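Local coordinates for protein acetyl-CoA acetyltransferase (PDB 4EGV) that probably acts as an acyltransferase, being a monomeric type 1 thiolase-like protein of Mycobacterium smegmatis with the thiolase fold, at residues Val23-Phe28 and Leu54-Ala59; Gly141-Ser146 and Val269-Ala274; Pro232-Pro237 and Pro374-Leu379; Asp341-Phe346 and Asn381-His386. All coordinates share one frame; numbering follows the deposited sequence.

Contact 1 (Val23-Phe28 and Leu54-Ala59); sequences VGVGQF and LHDCGA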
loop_
_atom_site.group_PDB
_atom_site.type_symbol
_atom_site.label_atom_id
_atom_site.label_comp_id
_atom_site.label_asym_id
_atom_site.label_seq_id
_atom_site.Cartn_x
_atom_site.Cartn_y
_atom_site.Cartn_z
ATOM N N VAL A 23 -2.135 -21.220 6.982
ATOM C CA VAL A 23 -2.669 -22.514 6.533
ATOM C C VAL A 23 -3.777 -22.473 5.493
ATOM O O VAL A 23 -3.902 -23.414 4.710
ATOM C CB VAL A 23 -3.026 -23.487 7.651
ATOM C CG1 VAL A 23 -1.818 -23.728 8.484
ATOM C CG2 VAL A 23 -4.192 -22.989 8.463
ATOM N N GLY A 24 -4.542 -21.379 5.464
ATOM C CA GLY A 24 -5.632 -21.247 4.532
ATOM C C GLY A 24 -5.767 -19.832 4.053
ATOM O O GLY A 24 -5.689 -18.900 4.843
ATOM N N VAL A 25 -5.965 -19.667 2.752
ATOM C CA VAL A 25 -6.163 -18.334 2.178
ATOM C C VAL A 25 -7.462 -18.324 1.358
ATOM O O VAL A 25 -7.871 -19.337 0.774
ATOM C CB VAL A 25 -4.905 -17.834 1.352
ATOM C CG1 VAL A 25 -3.714 -17.678 2.238
ATOM C CG2 VAL A 25 -4.566 -18.719 0.202
ATOM N N GLY A 26 -8.140 -17.196 1.315
ATOM C CA GLY A 26 -9.376 -17.182 0.579
ATOM C C GLY A 26 -9.600 -15.922 -0.151
ATOM O O GLY A 26 -9.403 -14.882 0.386
ATOM N N GLN A 27 -10.031 -16.035 -1.393
ATOM C CA GLN A 27 -10.455 -14.855 -2.158
ATOM C C GLN A 27 -11.864 -14.994 -2.714
ATOM O O GLN A 27 -12.297 -16.066 -2.969
ATOM C CB GLN A 27 -9.463 -14.597 -3.274
ATOM C CG GLN A 27 -8.248 -13.920 -2.797
ATOM C CD GLN A 27 -7.229 -13.807 -3.857
ATOM O OE1 GLN A 27 -6.511 -14.774 -4.156
ATOM N NE2 GLN A 27 -7.126 -12.617 -4.448
ATOM N N PHE A 28 -12.573 -13.904 -2.884
ATOM C CA PHE A 28 -13.879 -13.937 -3.489
ATOM C C PHE A 28 -14.202 -12.647 -4.201
ATOM O O PHE A 28 -13.946 -11.573 -3.656
ATOM C CB PHE A 28 -14.933 -14.182 -2.435
ATOM C CG PHE A 28 -16.319 -14.302 -2.981
ATOM C CD1 PHE A 28 -16.707 -15.452 -3.636
ATOM C CD2 PHE A 28 -17.244 -13.265 -2.822
ATOM C CE1 PHE A 28 -18.001 -15.598 -4.127
ATOM C CE2 PHE A 28 -18.530 -13.381 -3.308
ATOM C CZ PHE A 28 -18.926 -14.547 -3.958
ATOM N N LEU A 54 -10.994 -21.526 5.225
ATOM C CA LEU A 54 -11.238 -22.707 6.016
ATOM C C LEU A 54 -11.240 -23.957 5.174
ATOM O O LEU A 54 -10.912 -25.032 5.645
ATOM C CB LEU A 54 -12.593 -22.588 6.679
ATOM C CG LEU A 54 -12.703 -22.242 8.168
ATOM C CD1 LEU A 54 -11.775 -21.129 8.579
ATOM C CD2 LEU A 54 -14.137 -21.907 8.457
ATOM N N HIS A 55 -11.635 -23.834 3.921
ATOM C CA HIS A 55 -11.572 -24.979 3.046
ATOM C C HIS A 55 -10.215 -25.258 2.435
ATOM O O HIS A 55 -9.866 -26.423 2.190
ATOM C CB HIS A 55 -12.562 -24.888 1.916
ATOM C CG HIS A 55 -12.987 -26.242 1.450
ATOM N ND1 HIS A 55 -12.552 -26.814 0.268
ATOM C CD2 HIS A 55 -13.738 -27.183 2.073
ATOM C CE1 HIS A 55 -13.072 -28.024 0.157
ATOM N NE2 HIS A 55 -13.790 -28.274 1.239
ATOM N N ASP A 56 -9.489 -24.178 2.178
ATOM C CA ASP A 56 -8.183 -24.215 1.613
ATOM C C ASP A 56 -7.224 -25.019 2.478
ATOM O O ASP A 56 -6.356 -25.689 1.940
ATOM C CB ASP A 56 -7.678 -22.799 1.442
ATOM C CG ASP A 56 -6.419 -22.722 0.620
ATOM O OD1 ASP A 56 -6.481 -23.098 -0.578
ATOM O OD2 ASP A 56 -5.390 -22.255 1.182
ATOM N N CYS A 57 -7.411 -25.005 3.775
ATOM C CA CYS A 57 -6.501 -25.682 4.685
ATOM C C CYS A 57 -6.513 -27.182 4.726
ATOM O O CYS A 57 -5.679 -27.751 5.357
ATOM C CB CYS A 57 -6.615 -25.124 6.101
ATOM S SG CYS A 57 -7.857 -25.736 7.126
ATOM N N GLY A 58 -7.455 -27.808 4.055
ATOM C CA GLY A 58 -7.524 -29.247 3.943
ATOM C C GLY A 58 -7.932 -30.054 5.143
ATOM O O GLY A 58 -7.709 -31.226 5.202
ATOM N N ALA A 59 -8.552 -29.422 6.103
ATOM C CA ALA A 59 -9.012 -30.097 7.279
ATOM C C ALA A 59 -10.456 -29.811 7.319
ATOM O O ALA A 59 -10.941 -29.120 6.490
ATOM C CB ALA A 59 -8.376 -29.545 8.459
#

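Contact 2 (Gly141-Ser146 and Val269-Ala274); sequences GSENTS and VNQGAA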
loop_
_atom_site.group_PDB
_atom_site.type_symbol
_atom_site.label_atom_id
_atom_site.label_comp_id
_atom_site.label_asym_id
_atom_site.label_seq_id
_atom_site.Cartn_x
_atom_site.Cartn_y
_atom_site.Cartn_z
ATOM N N GLY A 141 -11.124 -9.142 5.275
ATOM C CA GLY A 141 -11.499 -7.790 4.922
ATOM C C GLY A 141 -12.338 -7.849 3.680
ATOM O O GLY A 141 -12.376 -8.877 3.070
ATOM N N SER A 142 -12.990 -6.760 3.291
ATOM C CA SER A 142 -13.890 -6.742 2.124
ATOM C C SER A 142 -14.282 -5.338 1.719
ATOM O O SER A 142 -14.088 -4.387 2.461
ATOM C CB SER A 142 -15.170 -7.579 2.343
ATOM O OG SER A 142 -15.866 -7.194 3.510
ATOM N N GLU A 143 -14.824 -5.199 0.514
ATOM C CA GLU A 143 -15.390 -3.940 0.082
ATOM C C GLU A 143 -16.535 -4.135 -0.860
ATOM O O GLU A 143 -16.627 -5.142 -1.532
ATOM C CB GLU A 143 -14.361 -3.012 -0.512
ATOM C CG GLU A 143 -13.174 -3.656 -1.169
ATOM C CD GLU A 143 -12.069 -2.623 -1.505
ATOM O OE1 GLU A 143 -10.919 -2.699 -0.921
ATOM O OE2 GLU A 143 -12.391 -1.728 -2.346
ATOM N N ASN A 144 -17.389 -3.113 -0.876
ATOM C CA ASN A 144 -18.677 -3.014 -1.561
ATOM C C ASN A 144 -18.676 -2.039 -2.767
ATOM O O ASN A 144 -17.812 -1.153 -2.865
ATOM C CB ASN A 144 -19.657 -2.449 -0.539
ATOM C CG ASN A 144 -20.696 -3.401 -0.170
ATOM O OD1 ASN A 144 -21.032 -4.280 -0.951
ATOM N ND2 ASN A 144 -21.256 -3.232 1.014
ATOM N N THR A 145 -19.649 -2.170 -3.679
ATOM C CA THR A 145 -19.934 -1.058 -4.634
ATOM C C THR A 145 -20.579 0.122 -3.876
ATOM O O THR A 145 -20.431 1.267 -4.281
ATOM C CB THR A 145 -20.825 -1.445 -5.876
ATOM O OG1 THR A 145 -21.989 -2.137 -5.431
ATOM C CG2 THR A 145 -20.066 -2.325 -6.892
ATOM N N SER A 146 -21.236 -0.172 -2.743
ATOM C CA SER A 146 -21.963 0.842 -1.915
ATOM C C SER A 146 -21.397 1.009 -0.486
ATOM O O SER A 146 -20.349 1.630 -0.283
ATOM C CB SER A 146 -23.467 0.504 -1.874
ATOM O OG SER A 146 -23.959 0.388 -3.204
ATOM N N VAL A 269 -15.723 -2.299 -6.796
ATOM C CA VAL A 269 -15.823 -3.792 -6.820
ATOM C C VAL A 269 -16.532 -4.427 -5.602
ATOM O O VAL A 269 -16.665 -3.796 -4.570
ATOM C CB VAL A 269 -14.404 -4.444 -6.754
ATOM C CG1 VAL A 269 -13.597 -4.224 -8.049
ATOM C CG2 VAL A 269 -13.642 -3.946 -5.541
ATOM N N ASN A 270 -16.843 -5.697 -5.724
ATOM C CA ASN A 270 -17.219 -6.542 -4.630
ATOM C C ASN A 270 -16.144 -7.615 -4.474
ATOM O O ASN A 270 -16.036 -8.459 -5.286
ATOM C CB ASN A 270 -18.590 -7.168 -4.895
ATOM C CG ASN A 270 -19.753 -6.186 -4.753
ATOM O OD1 ASN A 270 -20.586 -6.343 -3.905
ATOM N ND2 ASN A 270 -19.833 -5.241 -5.623
ATOM N N GLN A 271 -15.382 -7.568 -3.385
ATOM C CA GLN A 271 -14.346 -8.575 -3.154
ATOM C C GLN A 271 -13.990 -8.769 -1.679
ATOM O O GLN A 271 -13.937 -7.809 -0.910
ATOM C CB GLN A 271 -13.085 -8.234 -3.953
ATOM C CG GLN A 271 -12.760 -6.749 -3.996
ATOM C CD GLN A 271 -11.412 -6.467 -4.629
ATOM O OE1 GLN A 271 -10.499 -5.963 -3.973
ATOM N NE2 GLN A 271 -11.280 -6.790 -5.910
ATOM N N GLY A 272 -13.743 -10.020 -1.297
ATOM C CA GLY A 272 -13.302 -10.343 0.044
ATOM C C GLY A 272 -12.044 -11.161 0.018
ATOM O O GLY A 272 -11.776 -11.856 -0.943
ATOM N N ALA A 273 -11.253 -11.048 1.072
ATOM C CA ALA A 273 -10.082 -11.876 1.263
ATOM C C ALA A 273 -9.962 -12.291 2.745
ATOM O O ALA A 273 -10.344 -11.535 3.603
ATOM C CB ALA A 273 -8.854 -11.142 0.753
ATOM N N ALA A 274 -9.456 -13.492 3.031
ATOM C CA ALA A 274 -9.238 -13.975 4.385
ATOM C C ALA A 274 -7.946 -14.762 4.505
ATOM O O ALA A 274 -7.536 -15.427 3.568
ATOM C CB ALA A 274 -10.398 -14.797 4.828
#

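Contact 3 (Pro232-Pro237 and Pro374-Leu379); sequences PYSSAP and PFFGGL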
loop_
_atom_site.group_PDB
_atom_site.type_symbol
_atom_site.label_atom_id
_atom_site.label_comp_id
_atom_site.label_asym_id
_atom_site.label_seq_id
_atom_site.Cartn_x
_atom_site.Cartn_y
_atom_site.Cartn_z
ATOM N N PRO A 232 -8.312 -13.942 -12.522
ATOM C CA PRO A 232 -9.790 -14.080 -12.460
ATOM C C PRO A 232 -10.439 -13.220 -11.354
ATOM O O PRO A 232 -11.575 -12.802 -11.467
ATOM C CB PRO A 232 -10.010 -15.565 -12.175
ATOM C CG PRO A 232 -8.644 -16.238 -12.279
ATOM C CD PRO A 232 -7.602 -15.205 -12.211
ATOM N N TYR A 233 -9.693 -12.937 -10.304
ATOM C CA TYR A 233 -10.196 -12.170 -9.206
ATOM C C TYR A 233 -10.257 -10.697 -9.501
ATOM O O TYR A 233 -10.844 -9.957 -8.739
ATOM C CB TYR A 233 -9.358 -12.424 -7.975
ATOM C CG TYR A 233 -9.577 -13.781 -7.372
ATOM C CD1 TYR A 233 -10.775 -14.093 -6.730
ATOM C CD2 TYR A 233 -8.585 -14.762 -7.424
ATOM C CE1 TYR A 233 -10.980 -15.320 -6.164
ATOM C CE2 TYR A 233 -8.794 -16.019 -6.837
ATOM C CZ TYR A 233 -10.000 -16.266 -6.217
ATOM O OH TYR A 233 -10.265 -17.446 -5.656
ATOM N N SER A 234 -9.655 -10.277 -10.614
ATOM C CA SER A 234 -9.769 -8.894 -11.087
ATOM C C SER A 234 -11.193 -8.575 -11.494
ATOM O O SER A 234 -11.871 -9.371 -12.140
ATOM C CB SER A 234 -8.889 -8.640 -12.279
ATOM O OG SER A 234 -7.555 -8.676 -11.912
ATOM N N SER A 235 -11.641 -7.391 -11.125
ATOM C CA SER A 235 -12.968 -7.006 -11.472
ATOM C C SER A 235 -12.859 -6.138 -12.706
ATOM O O SER A 235 -12.108 -5.145 -12.697
ATOM C CB SER A 235 -13.610 -6.256 -10.318
ATOM O OG SER A 235 -14.900 -5.808 -10.685
ATOM N N ALA A 236 -13.588 -6.551 -13.752
ATOM C CA ALA A 236 -13.621 -5.883 -15.057
ATOM C C ALA A 236 -12.287 -5.214 -15.510
ATOM O O ALA A 236 -12.223 -3.993 -15.613
ATOM C CB ALA A 236 -14.805 -4.887 -15.107
ATOM N N PRO A 237 -11.221 -6.016 -15.787
ATOM C CA PRO A 237 -9.947 -5.406 -16.187
ATOM C C PRO A 237 -9.772 -5.452 -17.713
ATOM O O PRO A 237 -10.031 -6.482 -18.356
ATOM C CB PRO A 237 -8.923 -6.322 -15.532
ATOM C CG PRO A 237 -9.579 -7.707 -15.645
ATOM C CD PRO A 237 -11.099 -7.491 -15.756
ATOM N N PRO A 374 -5.056 0.228 -9.456
ATOM C CA PRO A 374 -5.996 0.715 -10.415
ATOM C C PRO A 374 -6.677 -0.516 -10.996
ATOM O O PRO A 374 -7.892 -0.599 -10.952
ATOM C CB PRO A 374 -5.116 1.413 -11.431
ATOM C CG PRO A 374 -3.925 1.610 -10.787
ATOM C CD PRO A 374 -3.696 0.548 -9.868
ATOM N N PHE A 375 -5.884 -1.456 -11.500
ATOM C CA PHE A 375 -6.317 -2.464 -12.437
ATOM C C PHE A 375 -7.057 -3.626 -11.843
ATOM O O PHE A 375 -7.966 -4.103 -12.401
ATOM C CB PHE A 375 -5.139 -2.956 -13.282
ATOM C CG PHE A 375 -4.223 -1.886 -13.742
ATOM C CD1 PHE A 375 -4.576 -1.045 -14.747
ATOM C CD2 PHE A 375 -3.014 -1.694 -13.149
ATOM C CE1 PHE A 375 -3.727 -0.051 -15.126
ATOM C CE2 PHE A 375 -2.203 -0.727 -13.543
ATOM C CZ PHE A 375 -2.547 0.089 -14.527
ATOM N N PHE A 376 -6.616 -4.074 -10.701
ATOM C CA PHE A 376 -7.198 -5.190 -9.974
ATOM C C PHE A 376 -8.602 -4.877 -9.463
ATOM O O PHE A 376 -9.448 -5.757 -9.435
ATOM C CB PHE A 376 -6.280 -5.658 -8.829
ATOM C CG PHE A 376 -6.846 -6.813 -8.006
ATOM C CD1 PHE A 376 -6.992 -8.085 -8.552
ATOM C CD2 PHE A 376 -7.211 -6.631 -6.674
ATOM C CE1 PHE A 376 -7.490 -9.145 -7.794
ATOM C CE2 PHE A 376 -7.716 -7.687 -5.909
ATOM C CZ PHE A 376 -7.876 -8.935 -6.484
ATOM N N GLY A 377 -8.824 -3.618 -9.082
ATOM C CA GLY A 377 -10.078 -3.148 -8.530
ATOM C C GLY A 377 -9.992 -2.969 -7.039
ATOM O O GLY A 377 -9.314 -3.741 -6.345
ATOM N N GLY A 378 -10.671 -1.947 -6.539
ATOM C CA GLY A 378 -10.725 -1.719 -5.105
ATOM C C GLY A 378 -10.298 -0.330 -4.719
ATOM O O GLY A 378 -9.663 0.344 -5.491
ATOM N N LEU A 379 -10.674 0.075 -3.511
ATOM C CA LEU A 379 -10.410 1.396 -2.963
ATOM C C LEU A 379 -9.011 1.554 -2.443
ATOM O O LEU A 379 -8.523 2.663 -2.343
ATOM C CB LEU A 379 -11.371 1.717 -1.821
ATOM C CG LEU A 379 -12.850 1.818 -2.240
ATOM C CD1 LEU A 379 -13.780 2.001 -0.994
ATOM C CD2 LEU A 379 -13.134 2.783 -3.426
#

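Contact 4 (Asp341-Phe346 and Asn381-His386); sequences DLYSCF and NNYSMH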
loop_
_atom_site.group_PDB
_atom_site.type_symbol
_atom_site.label_atom_id
_atom_site.label_comp_id
_atom_site.label_asym_id
_atom_site.label_seq_id
_atom_site.Cartn_x
_atom_site.Cartn_y
_atom_site.Cartn_z
ATOM N N ASP A 341 4.859 -8.752 -4.560
ATOM C CA ASP A 341 3.645 -7.940 -4.637
ATOM C C ASP A 341 3.874 -6.645 -3.887
ATOM O O ASP A 341 3.880 -6.612 -2.667
ATOM C CB ASP A 341 2.388 -8.628 -4.107
ATOM C CG ASP A 341 1.097 -7.889 -4.527
ATOM O OD1 ASP A 341 0.581 -8.151 -5.615
ATOM O OD2 ASP A 341 0.592 -7.048 -3.768
ATOM N N LEU A 342 4.089 -5.589 -4.659
ATOM C CA LEU A 342 4.328 -4.247 -4.150
ATOM C C LEU A 342 3.071 -3.415 -4.311
ATOM O O LEU A 342 2.422 -3.431 -5.348
ATOM C CB LEU A 342 5.547 -3.605 -4.850
ATOM C CG LEU A 342 6.987 -3.862 -4.380
ATOM C CD1 LEU A 342 7.191 -5.015 -3.451
ATOM C CD2 LEU A 342 7.937 -3.954 -5.567
ATOM N N TYR A 343 2.705 -2.723 -3.254
ATOM C CA TYR A 343 1.492 -1.953 -3.251
ATOM C C TYR A 343 1.597 -0.770 -4.226
ATOM O O TYR A 343 2.568 -0.004 -4.205
ATOM C CB TYR A 343 1.229 -1.477 -1.838
ATOM C CG TYR A 343 -0.113 -0.835 -1.601
ATOM C CD1 TYR A 343 -1.132 -1.545 -0.939
ATOM C CD2 TYR A 343 -0.369 0.483 -2.007
ATOM C CE1 TYR A 343 -2.359 -0.978 -0.707
ATOM C CE2 TYR A 343 -1.599 1.075 -1.788
ATOM C CZ TYR A 343 -2.599 0.338 -1.133
ATOM O OH TYR A 343 -3.825 0.925 -0.898
ATOM N N SER A 344 0.549 -0.608 -5.036
ATOM C CA SER A 344 0.562 0.262 -6.210
ATOM C C SER A 344 -0.741 1.012 -6.488
ATOM O O SER A 344 -1.343 0.817 -7.554
ATOM C CB SER A 344 0.914 -0.592 -7.447
ATOM O OG SER A 344 0.009 -1.682 -7.613
ATOM N N CYS A 345 -1.209 1.872 -5.586
ATOM C CA CYS A 345 -2.415 2.653 -5.957
ATOM C C CYS A 345 -1.937 3.685 -7.012
ATOM O O CYS A 345 -2.549 3.908 -8.041
ATOM C CB CYS A 345 -3.102 3.274 -4.719
ATOM S SG CYS A 345 -4.960 3.576 -4.768
ATOM N N PHE A 346 -0.764 4.240 -6.743
ATOM C CA PHE A 346 -0.077 5.174 -7.616
ATOM C C PHE A 346 1.340 4.659 -7.873
ATOM O O PHE A 346 1.837 3.810 -7.182
ATOM C CB PHE A 346 -0.064 6.545 -6.933
ATOM C CG PHE A 346 -1.446 7.050 -6.570
ATOM C CD1 PHE A 346 -2.208 7.742 -7.521
ATOM C CD2 PHE A 346 -1.999 6.799 -5.318
ATOM C CE1 PHE A 346 -3.491 8.186 -7.222
ATOM C CE2 PHE A 346 -3.272 7.231 -5.006
ATOM C CZ PHE A 346 -4.028 7.927 -5.951
ATOM N N ASN A 381 -7.836 -0.127 0.607
ATOM C CA ASN A 381 -7.658 -0.531 1.977
ATOM C C ASN A 381 -7.334 -2.017 2.259
ATOM O O ASN A 381 -6.452 -2.336 3.065
ATOM C CB ASN A 381 -8.814 -0.054 2.832
ATOM C CG ASN A 381 -8.343 0.369 4.183
ATOM O OD1 ASN A 381 -8.409 -0.404 5.151
ATOM N ND2 ASN A 381 -7.789 1.582 4.255
ATOM N N ASN A 382 -8.055 -2.909 1.597
ATOM C CA ASN A 382 -7.881 -4.336 1.786
ATOM C C ASN A 382 -7.096 -5.031 0.656
ATOM O O ASN A 382 -7.032 -6.238 0.581
ATOM C CB ASN A 382 -9.248 -5.002 2.016
ATOM C CG ASN A 382 -9.116 -6.320 2.682
ATOM O OD1 ASN A 382 -8.577 -6.401 3.776
ATOM N ND2 ASN A 382 -9.545 -7.373 2.016
ATOM N N TYR A 383 -6.477 -4.253 -0.207
ATOM C CA TYR A 383 -5.746 -4.803 -1.337
ATOM C C TYR A 383 -4.657 -5.815 -0.990
ATOM O O TYR A 383 -4.605 -6.878 -1.580
ATOM C CB TYR A 383 -5.130 -3.699 -2.181
ATOM C CG TYR A 383 -4.145 -4.287 -3.163
ATOM C CD1 TYR A 383 -4.592 -4.854 -4.369
ATOM C CD2 TYR A 383 -2.774 -4.341 -2.869
ATOM C CE1 TYR A 383 -3.731 -5.410 -5.231
ATOM C CE2 TYR A 383 -1.901 -4.915 -3.755
ATOM C CZ TYR A 383 -2.391 -5.447 -4.929
ATOM O OH TYR A 383 -1.540 -6.004 -5.837
ATOM N N SER A 384 -3.782 -5.494 -0.046
ATOM C CA SER A 384 -2.665 -6.386 0.289
ATOM C C SER A 384 -3.061 -7.749 0.833
ATOM O O SER A 384 -2.233 -8.616 0.981
ATOM C CB SER A 384 -1.647 -5.720 1.241
ATOM O OG SER A 384 -0.653 -5.000 0.534
HETATM N N MSE A 385 -4.310 -7.975 1.143
HETATM C CA MSE A 385 -4.643 -9.287 1.612
HETATM C C MSE A 385 -4.812 -10.267 0.474
HETATM O O MSE A 385 -4.635 -11.466 0.649
HETATM C CB MSE A 385 -5.914 -9.236 2.387
HETATM C CG MSE A 385 -6.159 -10.505 3.091
HETATM SE SE MSE A 385 -7.082 -10.045 4.610
HETATM C CE MSE A 385 -8.685 -9.292 3.887
ATOM N N HIS A 386 -5.202 -9.734 -0.672
ATOM C CA HIS A 386 -5.161 -10.437 -1.924
ATOM C C HIS A 386 -3.705 -10.780 -2.368
ATOM O O HIS A 386 -3.445 -11.856 -2.863
ATOM C CB HIS A 386 -5.909 -9.600 -2.972
ATOM C CG HIS A 386 -7.373 -9.488 -2.688
ATOM N ND1 HIS A 386 -8.259 -10.501 -2.980
ATOM C CD2 HIS A 386 -8.097 -8.504 -2.101
ATOM C CE1 HIS A 386 -9.468 -10.140 -2.607
ATOM N NE2 HIS A 386 -9.396 -8.932 -2.079
#

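Contact 1 (Val23-Phe28 and Leu54-Ala59)
Two donors grip D56 OD2: the backbone amide of V25 and, from outside the two segments, the guanidinium of R396, which forms a salt bridge with it. V25 N lies 3.1 Å from D56 OD2, and its N-H points almost straight at the oxygen (161°). The amide nevertheless arrives from above the carboxylate, 43° out of its plane. CG of D56 stands anti to its backbone N, which carries the acid from the last turn of helix 42-56 down to strand 20-29. There it runs alongside V25, pointing the same way, with V25 CG2 3.8 Å from D56 OD2. G24 suits the closest crossing of the backbones: having no side chain, it lets its CA come within 4.5 Å of C57 CA. Next to it, C57 CA makes a C-H contact with V23 O at 3.4 Å, while V23 CG2 rests 4.0 Å from C57 CB. V23 and G24 lie together opposite L276, so the pairing with strand 271-279 has a classic beta bulge here. After C57 the chain leaves the helix through G58, whose positive phi favours glycine. A carboxylate at the C-terminal end of a helix would be disfavoured by the helix dipole. R396 on D56 OD2, and K292, which bonds D56 O, probably offset this, so D56 is likely to stay ionised while tying helix to strand.

Contact 2 (Gly141-Ser146 and Val269-Ala274)
Similar first torsions, 29° in E143 (away from the usual staggered value) and 39° in Q271, set CG between the backbone N and the carbonyl carbon and lay the two chains alongside each other. They share a face of the sheet because the residues oppose each other in an antiparallel hydrogen-bonded pair, and E143 CG comes to 4.2 Å from Q271 CG; the E143 chain then runs on extended. The short strand pieces run at 175°, almost exactly opposed. E143 N donates to Q271 O at 3.1 Å, and Q271 N returns a bond to E143 O at 3.3 Å, both in the carbonyl planes. One step along, S142 and G272 form a non-hydrogen-bonded pair, and glycine leaves room for S142 CB 4.1 Å from G272 CA. S142 OG turns to S42 O, at the start of helix 42-56, on the other face. At the next hydrogen-bonded pair, A273 N reaches G141 O at 3.2 Å. A273, whose methyl lies on the face of E143 and Q271, is small enough for M385 and H386 of helix 383-397 to pack on it. E143 OE2 lies by V269 CG2 and accepts the amide of L379, after helix 373-376. This N-H donor calls for an unprotonated OE2 and would probably favour the charged form of the buried acid.

Contact 3 (Pro232-Pro237 and Pro374-Leu379)
A carbonyl at the C-terminal end of a helix, that of F376 in the short helix 373-376, is taken by a loop amide just where a positive-phi glycine, G377, turns the chain away. The loop runs between helices 210-230 and 242-246 of the thiolase fold. S235 N donates to F376 O at 3.2 Å along a nearly straight N-H (168°), but it approaches from 34° above the carbonyl plane. Beside it S234 CA offers a weaker C-H contact to the same oxygen. Helix-end carbonyls lack a partner in the next turn, so F376 O is well placed to take one from a loop. The F376 side chain, with CG anti to its backbone N (chi1 179°), returns toward the loop. S234 OG sits at the edge of its ring, 3.5 Å from F376 CD1, while Y233 CB lies 3.8 Å from F376 CE1. The flat ring fits between the loop and H386, whose own ring meets it.

Farther out, S234 OG is fixed by A228 O in the last turn of helix 210-230, and a serine is small enough to reach that carbonyl beside the ring. Y233 O is bonded by T29 OG1, which ties the loop to strand 20-29. G377 has backbone angles at which a CB would jam against the preceding carbonyl O. The F375 ring leads away to F224, S225 and A228, although F375 O still has P237 CB 4.0 Å away. One face of that F375 ring is covered from within its own helix, by P374 CB, 3.9 Å above the plane and over the centre.

Contact 4 (Asp341-Phe346 and Asn381-His386)
Y383 meets its two main partners in different ways, D341 tip to tip and Y343 edge to face. D341, Y343 and Y383 all hold CG anti to the backbone N, which points the phenol of Y383 at the carboxylate of D341 and lays the Y343 ring beside that of Y383. The phenol of Y383 donates to D341 OD2 at 3.1 Å, using the syn lone pair on the side of the other oxygen. In this tip-to-tip approach the planes of carboxylate and ring are tilted only 26° from each other. The acid has other grips too: D341 OD1 accepts the amide of L369 and weaker bonds from T368 OG1 and T370 N. Several donors round one buried carboxylate probably favour its ionised form and keep it from rotating.

Against Y343, the same Y383 ring presents its edge to a face, in an offset T-shaped pair with planes at 87° and centroids 5.7 Å apart. The two tyrosines slide past each other in opposite directions, and Y343 CD1 comes to 3.8 Å from Y383 CD2. At the edge of the Y343 ring, in its plane, S384 OG lies 3.8 Å from Y343 CD1. Tyrosine suits this place because its far end can still bond, Y343 OH to G380 O, just ahead of N381.

The contact joins the end of strand 337-342 to the start of helix 383-397. By sequence, the Y343-S344-C345-F346 loop probably corresponds to the HDCF loop of SCP2-thiolases, and Y383, S384 and M385 fall roughly where thiolases carry GHP, consistent with the catalytic region of the thiolase fold.

From the N terminus, contact 1 closes first, a loop of about 25 residues that brings the end of helix 42-56 back to strand 20-29. Contact 2 opens at 141-146 and is not closed until 269-274, a strand that also pairs with strand 20-29, so contacts 1 and 2 share one sheet. Contact 3 opens at 232-237, inside that loop, and closes at 374-379, crossing contact 2. Contact 4 opens at 341-346, on strand 337-342, an outermost strand of the same sheet within the chain, and ends at 381-386, crossing contact 3. None is nested. The two crossings interlock the sheet, the loop after helix 210-230, and the successive helices 373-376 and 383-397.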